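Local atomic coordinates of metallocarboxypeptidase (Trypanosoma cruzi, PDB entry 3DWC), a protein that probably catalyses the metal-dependent release of single C-terminal amino acids, other than proline, from peptides with broad specificity. Residues B[161-166]-B[423-428]; B[294-299]-B[473-478]; B[381-386]-B[400-405]. All coordinates share one frame; numbering follows the deposited sequence.

Interactions 1 and 2 lie side by side near the centre of the fold, with centres about 7 Å apart. They meet at the start of helix 294-309: Tyr162 O lies 3.1 Å from Leu294 N, a probable hydrogen bond, and the Glu163 carboxylate also reaches this helix start. Tyr423 CD1 packs 3.8 Å from OE1 of Glu298, which with His267 and His271 binds the cobalt ion. The Glu163 side chain itself is about 12 Å from the metal. Interaction 3 stands apart, its centre about 26 Å from that of interaction 1 and 33 Å from that of interaction 2. In sequence it is nested within the loops closed by both.

Interaction 1: residues B[161-166]-B[423-428]; sequences IYEPGM and YSLGAM
Leu425, on helix 421-441, pushes its isobutyl group against Glu163 and Met166, the first and last residues of a type II beta turn. The turn comes after helix 154-162 and is closed by Met166 N bonding to Glu163 O at 3.1 Å, with Gly165 in its positive-phi corner. Both turn side chains face the same leucine. Glu163 and Leu425 lie alongside each other, their chains running in opposing senses, and the contact is made by the aliphatic part of the acid: Glu163 CG is 3.6 Å from Leu425 CD1. A bend at chi2 (61°) swings the carboxylate round alongside that methyl, with Glu163 CD 3.8 Å from Leu425 CD1. Its oxygens are spoken for elsewhere, OE2 by the hydroxyl of Ser293 and OE1 by the amide of Gly295, so the buried acid has polar partners at its end while its stem packs against hydrocarbon. Met166 also leans on Leu171 of helix 168-196. In this mostly helical peptidase the turn thus touches helices 421-441 and 168-196 and is bonded to the start of helix 294-309. Met166 approaches differently from Glu163, meeting the leucine tip to tip. Bent at chi2 and chi3, its chain brings the CE methyl to 4.0 Å from Leu425 CD1 and 4.2 Å from Leu425 CD2.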
# COMPACT_ATOMS: atom_id res chain seq x y z
N ILE B 161 26.48 -11.19 -4.60
CA ILE B 161 25.35 -10.29 -4.39
C ILE B 161 24.24 -11.01 -3.62
O ILE B 161 23.65 -10.47 -2.65
CB ILE B 161 24.78 -9.73 -5.74
CG1 ILE B 161 25.82 -8.92 -6.50
CG2 ILE B 161 23.54 -8.84 -5.52
CD1 ILE B 161 25.39 -8.54 -7.96
N TYR B 162 23.99 -12.25 -4.02
CA TYR B 162 22.90 -13.04 -3.54
C TYR B 162 23.31 -14.05 -2.47
O TYR B 162 22.50 -14.46 -1.65
CB TYR B 162 22.32 -13.81 -4.71
CG TYR B 162 22.01 -12.93 -5.86
CD1 TYR B 162 20.96 -12.00 -5.79
CD2 TYR B 162 22.74 -13.01 -7.04
CE1 TYR B 162 20.69 -11.18 -6.87
CE2 TYR B 162 22.46 -12.19 -8.11
CZ TYR B 162 21.46 -11.29 -8.02
OH TYR B 162 21.21 -10.50 -9.11
N GLU B 163 24.57 -14.46 -2.50
CA GLU B 163 25.07 -15.53 -1.65
C GLU B 163 26.41 -15.12 -1.04
O GLU B 163 27.45 -15.57 -1.47
CB GLU B 163 25.20 -16.83 -2.49
CG GLU B 163 25.19 -18.10 -1.65
CD GLU B 163 23.90 -18.29 -0.85
OE1 GLU B 163 22.83 -18.11 -1.44
OE2 GLU B 163 23.95 -18.61 0.37
N PRO B 164 26.37 -14.23 -0.03
CA PRO B 164 27.56 -13.65 0.54
C PRO B 164 28.61 -14.71 0.88
O PRO B 164 28.31 -15.67 1.60
CB PRO B 164 27.06 -12.98 1.84
CG PRO B 164 25.61 -12.80 1.68
CD PRO B 164 25.13 -13.73 0.60
N GLY B 165 29.83 -14.55 0.37
CA GLY B 165 30.93 -15.40 0.77
C GLY B 165 31.04 -16.71 0.02
O GLY B 165 31.96 -17.48 0.28
N MET B 166 30.12 -16.97 -0.91
CA MET B 166 30.18 -18.17 -1.74
C MET B 166 31.24 -17.97 -2.84
O MET B 166 31.20 -16.97 -3.57
CB MET B 166 28.84 -18.45 -2.41
CG MET B 166 28.88 -19.60 -3.43
SD MET B 166 29.38 -21.19 -2.71
CE MET B 166 27.89 -21.51 -1.78
N TYR B 423 18.89 -21.22 -5.92
CA TYR B 423 17.76 -22.13 -5.81
C TYR B 423 18.19 -23.50 -5.36
O TYR B 423 17.63 -24.03 -4.39
CB TYR B 423 17.06 -22.27 -7.16
CG TYR B 423 16.28 -21.09 -7.63
CD1 TYR B 423 15.02 -20.82 -7.14
CD2 TYR B 423 16.74 -20.31 -8.72
CE1 TYR B 423 14.24 -19.69 -7.64
CE2 TYR B 423 16.00 -19.20 -9.21
CZ TYR B 423 14.76 -18.92 -8.68
OH TYR B 423 14.07 -17.85 -9.20
N SER B 424 19.19 -24.09 -6.02
CA SER B 424 19.65 -25.44 -5.62
C SER B 424 20.39 -25.37 -4.32
O SER B 424 20.29 -26.31 -3.55
CB SER B 424 20.51 -26.12 -6.70
OG SER B 424 19.78 -26.35 -7.91
N LEU B 425 21.12 -24.27 -4.05
CA LEU B 425 21.70 -24.10 -2.70
C LEU B 425 20.61 -24.12 -1.63
O LEU B 425 20.78 -24.69 -0.54
CB LEU B 425 22.51 -22.79 -2.59
CG LEU B 425 23.67 -22.59 -3.55
CD1 LEU B 425 24.25 -21.16 -3.34
CD2 LEU B 425 24.78 -23.71 -3.44
N GLY B 426 19.47 -23.50 -1.94
CA GLY B 426 18.30 -23.56 -1.04
C GLY B 426 17.79 -24.96 -0.81
O GLY B 426 17.49 -25.38 0.36
N ALA B 427 17.71 -25.74 -1.89
CA ALA B 427 17.25 -27.11 -1.77
C ALA B 427 18.20 -27.92 -0.90
O ALA B 427 17.79 -28.81 -0.11
CB ALA B 427 17.04 -27.76 -3.18
N MET B 428 19.49 -27.65 -1.03
CA MET B 428 20.49 -28.31 -0.24
C MET B 428 20.48 -27.94 1.23
O MET B 428 20.64 -28.81 2.10
CB MET B 428 21.88 -28.00 -0.85
CG MET B 428 22.07 -28.65 -2.16
SD MET B 428 23.55 -28.09 -2.99
CE MET B 428 23.21 -28.73 -4.64

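Interaction 2: residues B[294-299]-B[473-478]; sequences LGVHEG and LTTDEL. With CO (cobalt (II) ion), chain Q.
Val296 spreads its two methyls against the first turn of helix 475-483, and the direct contact is wholly apolar. Its CG2 meets the methyl CG2 of Thr475 at 4.1 Å, the two short side chains passing alongside each other from opposing directions. Its other branch, CG1, stands anti to the backbone N (chi1 177°) and faces Leu478 CD2 across a looser 4.4 Å. Ile466 of helix 456-467 touches both Val296 and Leu478, so these two residues belong to a small apolar cluster in which three helices meet.

Hydrogen bonds order each partner. Glu477 OE1 holds the backbone N of the N-cap residue Thr474 at 3.0 Å, without the reciprocal bond that would complete a capping box. The carboxylate is met on its anti side, with the donor 27° out of its plane. On the other helix the first turn is closed by Glu298 N bonding to Leu294 O at 2.8 Å, while the amide of Val296 is taken by Ser293 OG. Beside the contact, Arg292 NH1 bonds to Leu473 O, a polar link from just before helix 294-309.

Metal coordination is the third element. Glu298, two residues beyond Val296, binds cobalt through OE2 at 2.2 Å, its chain bent at chi2 (73°). His267, His271 and three waters join it on the metal. Two HExxH histidines with a glutamate from a later helix are the arrangement of the clan MA zinc peptidases, here occupied by cobalt. Tyr423 packs against the Glu298 side chain.

Helix 294-309 therefore carries its metal-binding carboxylate and its apolar Val296 on different sides. With no polar bond between the two segments, their fit depends on van der Waals contact, and the metal ligand Glu298 does not touch 473-478.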
# COMPACT_ATOMS: atom_id res chain seq x y z
N LEU B 294 20.13 -15.74 -0.16
CA LEU B 294 19.00 -16.26 -0.91
C LEU B 294 18.94 -17.75 -0.81
O LEU B 294 17.86 -18.32 -0.83
CB LEU B 294 19.01 -15.84 -2.37
CG LEU B 294 18.20 -14.61 -2.77
CD1 LEU B 294 18.44 -13.38 -1.85
CD2 LEU B 294 18.55 -14.22 -4.23
N GLY B 295 20.10 -18.40 -0.70
CA GLY B 295 20.15 -19.84 -0.48
C GLY B 295 19.62 -20.20 0.91
O GLY B 295 18.88 -21.17 1.08
N VAL B 296 20.00 -19.43 1.92
CA VAL B 296 19.40 -19.65 3.22
C VAL B 296 17.89 -19.37 3.20
O VAL B 296 17.13 -20.17 3.70
CB VAL B 296 20.15 -18.92 4.37
CG1 VAL B 296 19.42 -19.13 5.72
CG2 VAL B 296 21.59 -19.39 4.41
N HIS B 297 17.45 -18.34 2.47
CA HIS B 297 16.01 -18.02 2.40
C HIS B 297 15.22 -19.13 1.69
O HIS B 297 14.21 -19.64 2.22
CB HIS B 297 15.81 -16.68 1.68
CG HIS B 297 14.80 -15.80 2.34
ND1 HIS B 297 13.57 -16.27 2.73
CD2 HIS B 297 14.89 -14.53 2.79
CE1 HIS B 297 12.90 -15.29 3.31
NE2 HIS B 297 13.69 -14.22 3.37
N GLU B 298 15.71 -19.54 0.52
CA GLU B 298 15.06 -20.59 -0.28
C GLU B 298 15.19 -21.93 0.44
O GLU B 298 14.37 -22.82 0.24
CB GLU B 298 15.66 -20.63 -1.71
CG GLU B 298 14.95 -21.58 -2.64
CD GLU B 298 13.57 -21.10 -3.09
OE1 GLU B 298 13.00 -21.71 -4.03
OE2 GLU B 298 13.07 -20.10 -2.55
N GLY B 299 16.17 -22.05 1.35
CA GLY B 299 16.23 -23.18 2.25
C GLY B 299 15.07 -23.27 3.23
O GLY B 299 14.61 -24.37 3.60
N LEU B 473 26.04 -14.08 11.87
CA LEU B 473 27.05 -15.02 11.51
C LEU B 473 27.21 -15.11 10.01
O LEU B 473 26.30 -14.96 9.28
CB LEU B 473 26.66 -16.41 11.98
CG LEU B 473 26.46 -16.48 13.49
CD1 LEU B 473 25.82 -17.82 13.81
CD2 LEU B 473 27.80 -16.27 14.19
N THR B 474 28.41 -15.44 9.61
CA THR B 474 28.74 -15.91 8.30
C THR B 474 27.88 -17.15 7.91
O THR B 474 27.47 -17.91 8.78
CB THR B 474 30.23 -16.27 8.43
OG1 THR B 474 31.03 -15.11 8.07
CG2 THR B 474 30.62 -17.52 7.72
N THR B 475 27.60 -17.36 6.62
CA THR B 475 26.86 -18.57 6.21
C THR B 475 27.56 -19.85 6.68
O THR B 475 26.92 -20.77 7.17
CB THR B 475 26.62 -18.63 4.69
OG1 THR B 475 26.03 -17.41 4.23
CG2 THR B 475 25.68 -19.81 4.31
N ASP B 476 28.89 -19.95 6.49
CA ASP B 476 29.59 -21.15 6.92
C ASP B 476 29.40 -21.35 8.44
O ASP B 476 29.13 -22.46 8.89
CB ASP B 476 31.08 -21.08 6.56
CG ASP B 476 31.37 -21.53 5.12
OD1 ASP B 476 30.46 -22.05 4.44
OD2 ASP B 476 32.52 -21.36 4.66
N GLU B 477 29.48 -20.26 9.20
CA GLU B 477 29.43 -20.30 10.67
C GLU B 477 28.02 -20.73 11.08
O GLU B 477 27.82 -21.54 11.98
CB GLU B 477 29.73 -18.90 11.28
CG GLU B 477 31.23 -18.51 11.42
CD GLU B 477 31.48 -16.99 11.68
OE1 GLU B 477 30.55 -16.14 11.52
OE2 GLU B 477 32.64 -16.64 12.04
N LEU B 478 27.05 -20.13 10.42
CA LEU B 478 25.64 -20.38 10.70
C LEU B 478 25.25 -21.87 10.52
O LEU B 478 24.68 -22.52 11.43
CB LEU B 478 24.79 -19.47 9.78
CG LEU B 478 23.29 -19.61 9.89
CD1 LEU B 478 22.74 -19.03 11.20
CD2 LEU B 478 22.61 -18.98 8.69
CO CO Q . 11.18 -19.07 -2.98
O HOH W 1 11.51 -19.60 -4.67
O HOH W 2 9.43 -17.94 -3.84
O HOH W 3 12.26 -17.46 -3.97

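Interaction 3: residues B[381-386]-B[400-405]; sequences EVPRVW and GNDKEG
Helix 382-394 runs past a loop that follows it in the chain, with two close backbone approaches: the CA atoms of Pro383 and Asp402 are 6.7 Å apart, and those of Trp386 and Gly405, one helical turn on, are about as close. The larger contact is made by the indole of Trp386. Its CG is anti to the backbone N (chi1 -168°), which turns the ring toward the loop, and one face is laid against the backbone of Gly405. Gly405 C sits 3.3 Å above the ring plane, displaced toward the rim where NE1 and CE2 lie. From there the glycine carbonyl continues toward the benzene ring, with Gly405 O 3.4 Å from Trp386 CZ2.

The indole N-H points away from this face contact, in the ring plane, toward water 4, to which Trp386 NE1 donates at 3.1 Å. The water in turn donates to Glu404 O, making a bridge between the helix and the loop.

Within the loop Asn401 forms an Asx motif. Asn401 OD1 accepts from Glu404 N at 3.2 Å, the donor standing 50° out of the carbonyl plane. Its amide nitrogen, ND2, donates to Glu404 OE1 at 3.0 Å; Glu404 OE1 accepts with its anti lone pair and lies near the amide plane of Asn401. The Asn401 side-chain amide thus holds both the backbone N and the carboxylate of Glu404.

Pro383 and Asp402 cross obliquely, and the carboxylate end does the touching: Asp402 OD1 rests 3.5 Å from Pro383 CB. Phe125 of helix 125-147 packs on both residues, while Leu364, Arg365 and Ile368 of helix 358-374 lie against Trp386.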
# COMPACT_ATOMS: atom_id res chain seq x y z
N GLU B 381 26.21 -18.91 -28.88
CA GLU B 381 26.24 -20.36 -28.71
C GLU B 381 25.24 -20.87 -27.67
O GLU B 381 25.13 -22.09 -27.49
CB GLU B 381 27.65 -20.76 -28.30
CG GLU B 381 28.73 -20.24 -29.28
CD GLU B 381 30.15 -20.59 -28.86
OE1 GLU B 381 30.86 -19.70 -28.35
OE2 GLU B 381 30.58 -21.75 -29.05
N VAL B 382 24.54 -19.96 -27.00
CA VAL B 382 23.66 -20.33 -25.88
C VAL B 382 22.64 -21.41 -26.27
O VAL B 382 22.54 -22.42 -25.58
CB VAL B 382 22.97 -19.11 -25.23
CG1 VAL B 382 21.85 -19.55 -24.24
CG2 VAL B 382 24.01 -18.23 -24.54
N PRO B 383 21.89 -21.20 -27.37
CA PRO B 383 20.90 -22.20 -27.81
C PRO B 383 21.46 -23.59 -28.03
O PRO B 383 20.85 -24.58 -27.60
CB PRO B 383 20.40 -21.63 -29.14
CG PRO B 383 20.58 -20.15 -28.97
CD PRO B 383 21.88 -20.02 -28.26
N ARG B 384 22.60 -23.66 -28.69
CA ARG B 384 23.29 -24.92 -28.94
C ARG B 384 23.60 -25.63 -27.62
O ARG B 384 23.28 -26.80 -27.44
CB ARG B 384 24.57 -24.65 -29.74
CG ARG B 384 25.16 -25.86 -30.45
CD ARG B 384 26.48 -26.32 -29.82
NE ARG B 384 27.41 -25.20 -29.65
CZ ARG B 384 28.52 -25.24 -28.92
NH1 ARG B 384 28.88 -26.36 -28.29
NH2 ARG B 384 29.29 -24.16 -28.83
N VAL B 385 24.22 -24.91 -26.70
CA VAL B 385 24.66 -25.45 -25.42
C VAL B 385 23.47 -25.73 -24.48
O VAL B 385 23.51 -26.65 -23.69
CB VAL B 385 25.64 -24.47 -24.74
CG1 VAL B 385 26.03 -24.97 -23.36
CG2 VAL B 385 26.91 -24.26 -25.63
N TRP B 386 22.41 -24.91 -24.57
CA TRP B 386 21.17 -25.14 -23.81
C TRP B 386 20.57 -26.47 -24.18
O TRP B 386 20.18 -27.25 -23.30
CB TRP B 386 20.15 -24.06 -24.13
CG TRP B 386 19.00 -24.05 -23.21
CD1 TRP B 386 17.93 -24.87 -23.23
CD2 TRP B 386 18.81 -23.15 -22.13
NE1 TRP B 386 17.06 -24.54 -22.21
CE2 TRP B 386 17.59 -23.49 -21.52
CE3 TRP B 386 19.56 -22.09 -21.61
CZ2 TRP B 386 17.10 -22.81 -20.42
CZ3 TRP B 386 19.06 -21.40 -20.49
CH2 TRP B 386 17.84 -21.76 -19.93
N GLY B 400 15.81 -25.36 -31.90
CA GLY B 400 14.77 -24.69 -32.70
C GLY B 400 13.62 -24.18 -31.87
O GLY B 400 12.75 -23.49 -32.38
N ASN B 401 13.63 -24.51 -30.58
CA ASN B 401 12.58 -24.10 -29.63
C ASN B 401 13.17 -23.24 -28.51
O ASN B 401 13.21 -23.64 -27.35
CB ASN B 401 11.88 -25.32 -29.01
CG ASN B 401 10.63 -24.95 -28.24
OD1 ASN B 401 10.36 -23.78 -28.00
ND2 ASN B 401 9.85 -25.96 -27.86
N ASP B 402 13.60 -22.04 -28.88
CA ASP B 402 14.24 -21.15 -27.93
C ASP B 402 13.25 -20.57 -26.93
O ASP B 402 13.59 -20.33 -25.77
CB ASP B 402 14.99 -20.07 -28.69
CG ASP B 402 16.02 -20.67 -29.61
OD1 ASP B 402 16.90 -21.43 -29.11
OD2 ASP B 402 15.94 -20.43 -30.83
N LYS B 403 12.01 -20.38 -27.38
CA LYS B 403 10.87 -20.00 -26.51
C LYS B 403 10.79 -20.78 -25.18
O LYS B 403 10.71 -20.20 -24.07
CB LYS B 403 9.58 -20.20 -27.31
CG LYS B 403 8.28 -19.97 -26.52
CD LYS B 403 7.14 -19.59 -27.48
CE LYS B 403 5.90 -19.15 -26.76
NZ LYS B 403 4.89 -18.68 -27.73
N GLU B 404 10.81 -22.11 -25.30
CA GLU B 404 10.80 -23.02 -24.14
C GLU B 404 12.21 -23.52 -23.84
O GLU B 404 12.39 -24.36 -22.96
CB GLU B 404 9.87 -24.20 -24.41
CG GLU B 404 8.48 -23.80 -24.92
CD GLU B 404 7.51 -24.98 -24.96
OE1 GLU B 404 7.64 -25.82 -25.84
OE2 GLU B 404 6.64 -25.07 -24.07
N GLY B 405 13.20 -23.01 -24.57
CA GLY B 405 14.61 -23.26 -24.33
C GLY B 405 15.23 -22.06 -23.64
O GLY B 405 14.74 -21.64 -22.59
O HOH W 4 14.37 -26.00 -21.92